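Local coordinates for protein BOLA1, chloroplastic (PDB 4PUG), which may act alone or with glutaredoxin as a redox-regulated transcriptional regulator or a factor in Fe-S cluster biogenesis, its glutaredoxin heterodimers binding a labile iron-sulfur cluster, at residues 3-8 against 43-48; 20-25 against 51-56; 64-69 against 84-89. One frame throughout, in Å; residues are numbered along the deposited sequence.

Interaction 1 (3-8 against 43-48); sequences IENRAS and DDETHF
The carboxylate of E45 meets the first turn of helix 6-18 and takes up two of its backbone N-H groups. E45 OE1 accepts from R6 N at 2.8 Å, on its syn side but about 30° out of the carboxylate plane, with the N-H nearly straight (164°). E45 OE2 accepts from A7 N at 3.2 Å, the donor standing above the carboxylate plane. N5, the N-cap residue, closes the same turn from within: chi1 of 59° puts its CG between backbone N and carbonyl carbon, from where OD1 reaches S8 N at 3.0 Å. N5 CB presses on E45 OE1.

The side chains of R6 and E45 run antiparallel, each reaching back along the other. R6 NH1 gives one bond to E45 O and another to D43 OD2, the latter a salt bridge of 2.8 Å. D43 OD1 meanwhile accepts from E45 N, an Asx turn that positions the D43 carboxylate, and R6 NE has a second acidic partner in E76. The tight part lies where E45 meets R6 N and A7 N and at the F48 ring, whose CE2 is 3.9 Å from R6 CG. A7 CB stands farther off, 4.2 Å from F48 CE1. The solvent side is at D43, an exposed residue that still holds R6 NH1. An alanine at R6 would probably leave D43 and E76 without their positive mate and open a gap beside the F48 ring. With a carboxylate set at the positive end of the helix dipole and a guanidinium shared between two acids, the contact ties the start of helix 6-18 to the lead-in of strand 47-53 mainly by charge and polar bonds, and the helix end would be expected to stabilise the ionised form of E45.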
loop_
_atom_site.group_PDB
_atom_site.type_symbol
_atom_site.label_atom_id
_atom_site.label_comp_id
_atom_site.label_asym_id
_atom_site.label_seq_id
_atom_site.Cartn_x
_atom_site.Cartn_y
_atom_site.Cartn_z
ATOM N N ILE A 3 9.026 -13.240 -6.433
ATOM C CA ILE A 3 8.246 -13.670 -5.277
ATOM C C ILE A 3 6.813 -13.168 -5.417
ATOM O O ILE A 3 6.572 -11.963 -5.502
ATOM C CB ILE A 3 8.826 -13.153 -3.945
ATOM C CG1 ILE A 3 10.294 -13.553 -3.795
ATOM C CG2 ILE A 3 8.012 -13.680 -2.773
ATOM C CD1 ILE A 3 10.932 -13.037 -2.522
ATOM N N GLU A 4 5.869 -14.099 -5.445
ATOM C CA GLU A 4 4.456 -13.767 -5.569
ATOM C C GLU A 4 3.850 -13.529 -4.188
ATOM O O GLU A 4 3.473 -14.479 -3.501
ATOM C CB GLU A 4 3.724 -14.905 -6.285
ATOM C CG GLU A 4 2.225 -14.721 -6.454
ATOM C CD GLU A 4 1.557 -15.956 -7.035
ATOM O OE1 GLU A 4 2.264 -16.960 -7.269
ATOM O OE2 GLU A 4 0.328 -15.924 -7.254
ATOM N N ASN A 5 3.769 -12.266 -3.775
ATOM C CA ASN A 5 3.173 -11.924 -2.484
ATOM C C ASN A 5 2.334 -10.643 -2.514
ATOM O O ASN A 5 2.126 -10.054 -3.576
ATOM C CB ASN A 5 4.239 -11.868 -1.376
ATOM C CG ASN A 5 5.337 -10.849 -1.656
ATOM O OD1 ASN A 5 5.147 -9.895 -2.410
ATOM N ND2 ASN A 5 6.497 -11.052 -1.038
ATOM N N ARG A 6 1.851 -10.222 -1.347
ATOM C CA ARG A 6 1.015 -9.027 -1.245
ATOM C C ARG A 6 1.773 -7.752 -1.611
ATOM O O ARG A 6 1.237 -6.880 -2.299
ATOM C CB ARG A 6 0.406 -8.903 0.157
ATOM C CG ARG A 6 -0.105 -7.506 0.498
ATOM C CD ARG A 6 -1.169 -7.545 1.583
ATOM N NE ARG A 6 -2.342 -8.298 1.149
ATOM C CZ ARG A 6 -2.750 -9.436 1.701
ATOM N NH1 ARG A 6 -2.090 -9.956 2.728
ATOM N NH2 ARG A 6 -3.827 -10.050 1.229
ATOM N N ALA A 7 3.016 -7.651 -1.152
ATOM C CA ALA A 7 3.843 -6.479 -1.430
ATOM C C ALA A 7 3.992 -6.245 -2.935
ATOM O O ALA A 7 3.801 -5.129 -3.429
ATOM C CB ALA A 7 5.203 -6.623 -0.761
ATOM N N SER A 8 4.314 -7.315 -3.657
ATOM C CA SER A 8 4.445 -7.260 -5.106
ATOM C C SER A 8 3.141 -6.868 -5.795
ATOM O O SER A 8 3.157 -6.069 -6.727
ATOM C CB SER A 8 4.946 -8.594 -5.663
ATOM O OG SER A 8 4.002 -9.624 -5.456
ATOM N N ASP A 43 -1.556 -15.741 6.629
ATOM C CA ASP A 43 -1.057 -14.605 5.865
ATOM C C ASP A 43 -0.367 -13.615 6.802
ATOM O O ASP A 43 -1.016 -12.997 7.644
ATOM C CB ASP A 43 -2.216 -13.923 5.133
ATOM C CG ASP A 43 -1.752 -12.961 4.055
ATOM O OD1 ASP A 43 -0.596 -12.492 4.114
ATOM O OD2 ASP A 43 -2.556 -12.667 3.146
ATOM N N ASP A 44 0.948 -13.469 6.652
ATOM C CA ASP A 44 1.726 -12.579 7.516
ATOM C C ASP A 44 1.889 -11.167 6.959
ATOM O O ASP A 44 2.588 -10.352 7.550
ATOM C CB ASP A 44 3.113 -13.166 7.803
ATOM C CG ASP A 44 3.090 -14.229 8.883
ATOM O OD1 ASP A 44 2.152 -14.229 9.705
ATOM O OD2 ASP A 44 4.021 -15.061 8.914
ATOM N N GLU A 45 1.265 -10.877 5.821
ATOM C CA GLU A 45 1.345 -9.532 5.253
ATOM C C GLU A 45 0.108 -8.713 5.615
ATOM O O GLU A 45 -0.831 -8.592 4.827
ATOM C CB GLU A 45 1.548 -9.589 3.740
ATOM C CG GLU A 45 2.859 -10.244 3.341
ATOM C CD GLU A 45 3.042 -10.330 1.841
ATOM O OE1 GLU A 45 2.428 -11.221 1.219
ATOM O OE2 GLU A 45 3.799 -9.508 1.284
ATOM N N THR A 46 0.134 -8.139 6.814
ATOM C CA THR A 46 -1.057 -7.557 7.422
ATOM C C THR A 46 -0.967 -6.049 7.655
ATOM O O THR A 46 -1.991 -5.369 7.704
ATOM C CB THR A 46 -1.359 -8.229 8.771
ATOM O OG1 THR A 46 -0.226 -8.086 9.636
ATOM C CG2 THR A 46 -1.652 -9.708 8.580
ATOM N N HIS A 47 0.249 -5.532 7.810
ATOM C CA HIS A 47 0.446 -4.110 8.088
ATOM C C HIS A 47 1.402 -3.448 7.104
ATOM O O HIS A 47 2.549 -3.873 6.955
ATOM C CB HIS A 47 0.967 -3.901 9.510
ATOM C CG HIS A 47 -0.035 -4.215 10.574
ATOM N ND1 HIS A 47 -0.497 -5.490 10.813
ATOM C CD2 HIS A 47 -0.662 -3.416 11.470
ATOM C CE1 HIS A 47 -1.367 -5.465 11.806
ATOM N NE2 HIS A 47 -1.485 -4.214 12.222
ATOM N N PHE A 48 0.934 -2.390 6.447
ATOM C CA PHE A 48 1.764 -1.688 5.469
ATOM C C PHE A 48 1.712 -0.165 5.581
ATOM O O PHE A 48 0.654 0.424 5.811
ATOM C CB PHE A 48 1.402 -2.117 4.044
ATOM C CG PHE A 48 1.983 -3.448 3.645
ATOM C CD1 PHE A 48 3.253 -3.526 3.096
ATOM C CD2 PHE A 48 1.258 -4.616 3.815
ATOM C CE1 PHE A 48 3.792 -4.745 2.724
ATOM C CE2 PHE A 48 1.792 -5.841 3.447
ATOM C CZ PHE A 48 3.062 -5.904 2.902
#

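Interaction 2 (20-25 against 51-56); sequences PVELVI and KIVSKG
V53 O is gripped by two successive N-H groups, those of V21 and E22, which makes a classic beta bulge where strand 22-27 pairs antiparallel with strand 47-53. The bond from E22 N is sound, 3.1 Å long and in the carbonyl plane on a lone pair; that from V21 N is bent and weak. Past the bulge the pairing is regular. V53 N returns a bond to E22 O at 2.8 Å, almost straight at 177°, and V24 and K51 exchange a further pair of backbone bonds.

The side chains sort onto two faces. L23 and I52 share the face toward helix 6-18, flank to flank with their ends heading alike, and L23 CD1 is 3.7 Å from I52 CG1. P20 CB packs against I52 CG2 just before the strand. The other face carries E22, V24, K51 and V53. There V21 CG1 rests on V53 CG1 at 3.7 Å. With CG anti to the backbone N (chi1 -173°) and the chain extended beyond it, E22 slants across V53 and brings OE1 to 3.6 Å from V53 CG2. Water 1 donates to that same E22 OE1 at 2.9 Å and takes a weak bond of 3.5 Å from K51 NZ.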
loop_
_atom_site.group_PDB
_atom_site.type_symbol
_atom_site.label_atom_id
_atom_site.label_comp_id
_atom_site.label_asym_id
_atom_site.label_seq_id
_atom_site.Cartn_x
_atom_site.Cartn_y
_atom_site.Cartn_z
ATOM N N PRO A 20 3.491 6.385 -10.173
ATOM C CA PRO A 20 4.167 7.303 -9.256
ATOM C C PRO A 20 5.638 7.499 -9.591
ATOM O O PRO A 20 6.307 6.580 -10.066
ATOM C CB PRO A 20 4.031 6.603 -7.903
ATOM C CG PRO A 20 3.934 5.163 -8.235
ATOM C CD PRO A 20 3.175 5.096 -9.531
ATOM N N VAL A 21 6.136 8.705 -9.355
ATOM C CA VAL A 21 7.559 8.931 -9.476
ATOM C C VAL A 21 8.236 8.355 -8.232
ATOM O O VAL A 21 9.412 7.983 -8.272
ATOM C CB VAL A 21 7.903 10.426 -9.673
ATOM C CG1 VAL A 21 7.633 11.227 -8.403
ATOM C CG2 VAL A 21 9.345 10.576 -10.119
ATOM N N GLU A 22 7.485 8.251 -7.135
ATOM C CA GLU A 22 8.049 7.600 -5.949
ATOM C C GLU A 22 7.071 6.661 -5.249
ATOM O O GLU A 22 5.963 7.053 -4.914
ATOM C CB GLU A 22 8.592 8.632 -4.961
ATOM C CG GLU A 22 9.335 8.002 -3.800
ATOM C CD GLU A 22 9.812 9.019 -2.792
ATOM O OE1 GLU A 22 9.548 10.223 -2.990
ATOM O OE2 GLU A 22 10.453 8.608 -1.803
ATOM N N LEU A 23 7.489 5.422 -5.014
ATOM C CA LEU A 23 6.593 4.444 -4.409
ATOM C C LEU A 23 7.295 3.606 -3.345
ATOM O O LEU A 23 8.123 2.746 -3.656
ATOM C CB LEU A 23 5.968 3.548 -5.482
ATOM C CG LEU A 23 4.965 2.501 -4.993
ATOM C CD1 LEU A 23 3.884 3.144 -4.133
ATOM C CD2 LEU A 23 4.350 1.776 -6.177
ATOM N N VAL A 24 6.959 3.873 -2.087
ATOM C CA VAL A 24 7.499 3.115 -0.966
ATOM C C VAL A 24 6.425 2.215 -0.364
ATOM O O VAL A 24 5.372 2.689 0.061
ATOM C CB VAL A 24 8.051 4.039 0.135
ATOM C CG1 VAL A 24 8.748 3.218 1.212
ATOM C CG2 VAL A 24 9.006 5.061 -0.460
ATOM N N ILE A 25 6.696 0.916 -0.339
ATOM C CA ILE A 25 5.779 -0.042 0.260
ATOM C C ILE A 25 6.485 -0.807 1.375
ATOM O O ILE A 25 7.213 -1.769 1.126
ATOM C CB ILE A 25 5.202 -1.007 -0.791
ATOM C CG1 ILE A 25 4.444 -0.218 -1.860
ATOM C CG2 ILE A 25 4.292 -2.030 -0.135
ATOM C CD1 ILE A 25 3.618 -1.071 -2.780
ATOM N N LYS A 51 3.866 5.079 0.780
ATOM C CA LYS A 51 4.030 6.447 0.318
ATOM C C LYS A 51 4.003 6.477 -1.204
ATOM O O LYS A 51 4.773 5.781 -1.865
ATOM C CB LYS A 51 5.326 7.064 0.843
ATOM C CG LYS A 51 5.585 8.458 0.290
ATOM C CD LYS A 51 6.810 9.108 0.906
ATOM C CE LYS A 51 7.017 10.501 0.327
ATOM N NZ LYS A 51 7.577 11.457 1.321
ATOM N N ILE A 52 3.096 7.277 -1.753
ATOM C CA ILE A 52 2.939 7.384 -3.196
ATOM C C ILE A 52 3.068 8.836 -3.647
ATOM O O ILE A 52 2.251 9.686 -3.286
ATOM C CB ILE A 52 1.571 6.842 -3.655
ATOM C CG1 ILE A 52 1.284 5.488 -3.005
ATOM C CG2 ILE A 52 1.523 6.734 -5.170
ATOM C CD1 ILE A 52 -0.147 5.017 -3.175
ATOM N N VAL A 53 4.104 9.111 -4.432
ATOM C CA VAL A 53 4.288 10.407 -5.069
ATOM C C VAL A 53 4.014 10.304 -6.574
ATOM O O VAL A 53 4.817 9.721 -7.336
ATOM C CB VAL A 53 5.700 10.969 -4.822
ATOM C CG1 VAL A 53 5.803 12.370 -5.388
ATOM C CG2 VAL A 53 6.009 10.974 -3.329
ATOM N N SER A 54 2.881 10.885 -6.974
ATOM C CA SER A 54 2.331 10.766 -8.319
ATOM C C SER A 54 1.631 12.061 -8.725
ATOM O O SER A 54 1.082 12.763 -7.873
ATOM C CB SER A 54 1.315 9.625 -8.354
ATOM O OG SER A 54 0.367 9.824 -9.384
ATOM N N LYS A 55 1.622 12.353 -10.025
ATOM C CA LYS A 55 0.953 13.540 -10.567
ATOM C C LYS A 55 -0.564 13.383 -10.644
ATOM O O LYS A 55 -1.291 14.363 -10.822
ATOM C CB LYS A 55 1.483 13.859 -11.966
ATOM C CG LYS A 55 2.930 14.307 -12.013
ATOM C CD LYS A 55 3.460 14.286 -13.440
ATOM C CE LYS A 55 4.858 14.876 -13.518
ATOM N NZ LYS A 55 5.424 14.782 -14.893
ATOM N N GLY A 56 -1.036 12.145 -10.527
ATOM C CA GLY A 56 -2.458 11.859 -10.584
ATOM C C GLY A 56 -3.235 12.443 -9.419
ATOM O O GLY A 56 -4.463 12.502 -9.455
HETATM O O HOH W 1 9.400 12.654 -1.354
#

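Interaction 3 (64-69 against 84-89); sequences KRHRLV and LSIVSK
The first torsions set H66 CG and I86 CG1 alike, anti to the carbonyl carbon (chi1 -77° in H66 and -54° in I86), and I86 CD1, anti again at chi2, reaches V69. The side chains of H66 and I86 pass alongside one another, heading opposite ways. I86 CB sits over one face of the imidazole, displaced toward the rim and 3.9 Å from the ring centroid, a CH-pi contact. The I86 chain ends at CD1, which packs 3.6 Å from V69 CG1.

The next inward-pointing residue of the strand, S88, meets the other end of the ring. S88 OG lies at the edge of the imidazole, 3.1 Å from H66 CD2. In the ring plane at the same edge, water 2 joins H66 NE2, at 3.0 Å, to the backbone: it accepts from S88 N at 2.8 Å. The ring is therefore held from its face by an aliphatic carbon and from its edge through a water.

R65 CB also touches S88 OG, at 3.4 Å. The R65 chain runs extended from CG to NE, and NH1 gives S88 O a bond of 3.0 Å, the oxygen lying in the guanidinium plane. E93 forms a salt bridge with that same NH1, and NE donates to M60 O, which together fix the rotation of the guanidinium. The axes of 64-69 and 84-89 come within 8.9 Å and cross at 121°. Helix 62-72 lies in the connection between parallel neighbouring strands 47-53 and 83-89, a beta-alpha-beta crossover within the BolA domain. Along one edge strand 83-89 is hydrogen-bonded in parallel to strand 47-53, whose I52 also touches V69, and Y70 of the helix packs on both L84 and I86.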
loop_
_atom_site.group_PDB
_atom_site.type_symbol
_atom_site.label_atom_id
_atom_site.label_comp_id
_atom_site.label_asym_id
_atom_site.label_seq_id
_atom_site.Cartn_x
_atom_site.Cartn_y
_atom_site.Cartn_z
ATOM N N LYS A 64 -10.091 12.406 -1.276
ATOM C CA LYS A 64 -10.226 11.787 -2.589
ATOM C C LYS A 64 -9.011 10.937 -2.963
ATOM O O LYS A 64 -9.161 9.854 -3.536
ATOM C CB LYS A 64 -10.461 12.856 -3.652
ATOM C CG LYS A 64 -11.305 12.400 -4.815
ATOM C CD LYS A 64 -11.361 13.475 -5.876
ATOM C CE LYS A 64 -11.449 12.864 -7.261
ATOM N NZ LYS A 64 -11.307 13.895 -8.325
ATOM N N ARG A 65 -7.816 11.436 -2.651
ATOM C CA ARG A 65 -6.577 10.693 -2.881
ATOM C C ARG A 65 -6.623 9.369 -2.130
ATOM O O ARG A 65 -6.441 8.290 -2.706
ATOM C CB ARG A 65 -5.365 11.500 -2.397
ATOM C CG ARG A 65 -5.140 12.829 -3.108
ATOM C CD ARG A 65 -3.915 13.573 -2.568
ATOM N NE ARG A 65 -3.779 14.894 -3.183
ATOM C CZ ARG A 65 -2.722 15.690 -3.046
ATOM N NH1 ARG A 65 -1.682 15.313 -2.313
ATOM N NH2 ARG A 65 -2.705 16.871 -3.651
ATOM N N HIS A 66 -6.877 9.468 -0.831
ATOM C CA HIS A 66 -6.933 8.287 0.021
ATOM C C HIS A 66 -8.052 7.318 -0.352
ATOM O O HIS A 66 -7.880 6.104 -0.243
ATOM C CB HIS A 66 -7.014 8.673 1.496
ATOM C CG HIS A 66 -5.710 9.105 2.075
ATOM N ND1 HIS A 66 -5.312 8.784 3.349
ATOM C CD2 HIS A 66 -4.692 9.837 1.541
ATOM C CE1 HIS A 66 -4.116 9.293 3.590
ATOM N NE2 HIS A 66 -3.724 9.938 2.497
ATOM N N ARG A 67 -9.196 7.842 -0.785
ATOM C CA ARG A 67 -10.281 6.976 -1.246
ATOM C C ARG A 67 -9.871 6.252 -2.515
ATOM O O ARG A 67 -10.243 5.097 -2.725
ATOM C CB ARG A 67 -11.546 7.782 -1.529
ATOM C CG ARG A 67 -12.317 8.218 -0.303
ATOM C CD ARG A 67 -13.459 9.152 -0.691
ATOM N NE ARG A 67 -14.680 8.425 -1.027
ATOM C CZ ARG A 67 -14.997 7.997 -2.245
ATOM N NH1 ARG A 67 -14.181 8.218 -3.269
ATOM N NH2 ARG A 67 -16.135 7.343 -2.440
ATOM N N LEU A 68 -9.130 6.949 -3.372
ATOM C CA LEU A 68 -8.619 6.349 -4.596
ATOM C C LEU A 68 -7.685 5.190 -4.259
ATOM O O LEU A 68 -7.865 4.067 -4.750
ATOM C CB LEU A 68 -7.897 7.393 -5.449
ATOM C CG LEU A 68 -7.175 6.899 -6.703
ATOM C CD1 LEU A 68 -8.137 6.195 -7.650
ATOM C CD2 LEU A 68 -6.464 8.044 -7.412
ATOM N N VAL A 69 -6.698 5.460 -3.406
ATOM C CA VAL A 69 -5.745 4.423 -3.007
ATOM C C VAL A 69 -6.437 3.230 -2.336
ATOM O O VAL A 69 -6.132 2.078 -2.651
ATOM C CB VAL A 69 -4.618 4.974 -2.102
ATOM C CG1 VAL A 69 -3.636 3.868 -1.738
ATOM C CG2 VAL A 69 -3.893 6.128 -2.788
ATOM N N LEU A 84 -3.503 -0.261 6.653
ATOM C CA LEU A 84 -2.882 0.439 5.539
ATOM C C LEU A 84 -2.733 1.920 5.870
ATOM O O LEU A 84 -3.726 2.645 5.930
ATOM C CB LEU A 84 -3.745 0.286 4.286
ATOM C CG LEU A 84 -3.302 1.061 3.044
ATOM C CD1 LEU A 84 -1.966 0.536 2.557
ATOM C CD2 LEU A 84 -4.355 0.970 1.948
ATOM N N SER A 85 -1.497 2.364 6.090
ATOM C CA SER A 85 -1.218 3.772 6.360
ATOM C C SER A 85 -0.772 4.463 5.077
ATOM O O SER A 85 0.119 3.976 4.393
ATOM C CB SER A 85 -0.137 3.901 7.432
ATOM O OG SER A 85 0.181 5.257 7.686
ATOM N N ILE A 86 -1.382 5.598 4.747
ATOM C CA ILE A 86 -1.150 6.206 3.436
ATOM C C ILE A 86 -0.622 7.637 3.466
ATOM O O ILE A 86 -1.200 8.511 4.110
ATOM C CB ILE A 86 -2.431 6.199 2.585
ATOM C CG1 ILE A 86 -3.003 4.786 2.495
ATOM C CG2 ILE A 86 -2.151 6.745 1.192
ATOM C CD1 ILE A 86 -4.269 4.708 1.695
ATOM N N VAL A 87 0.479 7.863 2.753
ATOM C CA VAL A 87 0.924 9.215 2.447
ATOM C C VAL A 87 0.865 9.395 0.939
ATOM O O VAL A 87 1.573 8.714 0.204
ATOM C CB VAL A 87 2.358 9.474 2.935
ATOM C CG1 VAL A 87 2.791 10.888 2.569
ATOM C CG2 VAL A 87 2.457 9.248 4.436
ATOM N N SER A 88 0.009 10.298 0.474
ATOM C CA SER A 88 -0.177 10.489 -0.960
ATOM C C SER A 88 0.113 11.933 -1.359
ATOM O O SER A 88 -0.617 12.848 -0.977
ATOM C CB SER A 88 -1.597 10.092 -1.367
ATOM O OG SER A 88 -2.558 10.771 -0.578
ATOM N N LYS A 89 1.185 12.137 -2.122
ATOM C CA LYS A 89 1.619 13.487 -2.475
ATOM C C LYS A 89 1.843 13.664 -3.976
ATOM O O LYS A 89 1.888 12.691 -4.731
ATOM C CB LYS A 89 2.905 13.853 -1.722
ATOM C CG LYS A 89 2.941 13.422 -0.260
ATOM C CD LYS A 89 1.933 14.180 0.596
ATOM C CE LYS A 89 2.372 15.613 0.845
ATOM N NZ LYS A 89 1.515 16.275 1.866
HETATM O O HOH W 2 -1.399 11.802 2.353
#

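Interactions 1 and 2 share strand 47-53, the middle strand of the mixed sheet, at its beginning and its end; interaction 3 uses its parallel neighbour 83-89. The first two touch where F48 CD1 packs on I25 CG2 at 3.7 Å, and I52 and V69 link interactions 2 and 3 through apolar packing. Each mixes core and surface: R6 and F48 are buried but D43 exposed in interaction 1, I52 and V53 buried but V21 and V24 exposed in interaction 2, whereas interaction 3 buries R65, V69 and S88 and has no exposed touching residue. Charge and helix capping dominate interaction 1, backbone pairing interaction 2, and aliphatic, imidazole and guanidinium contacts interaction 3.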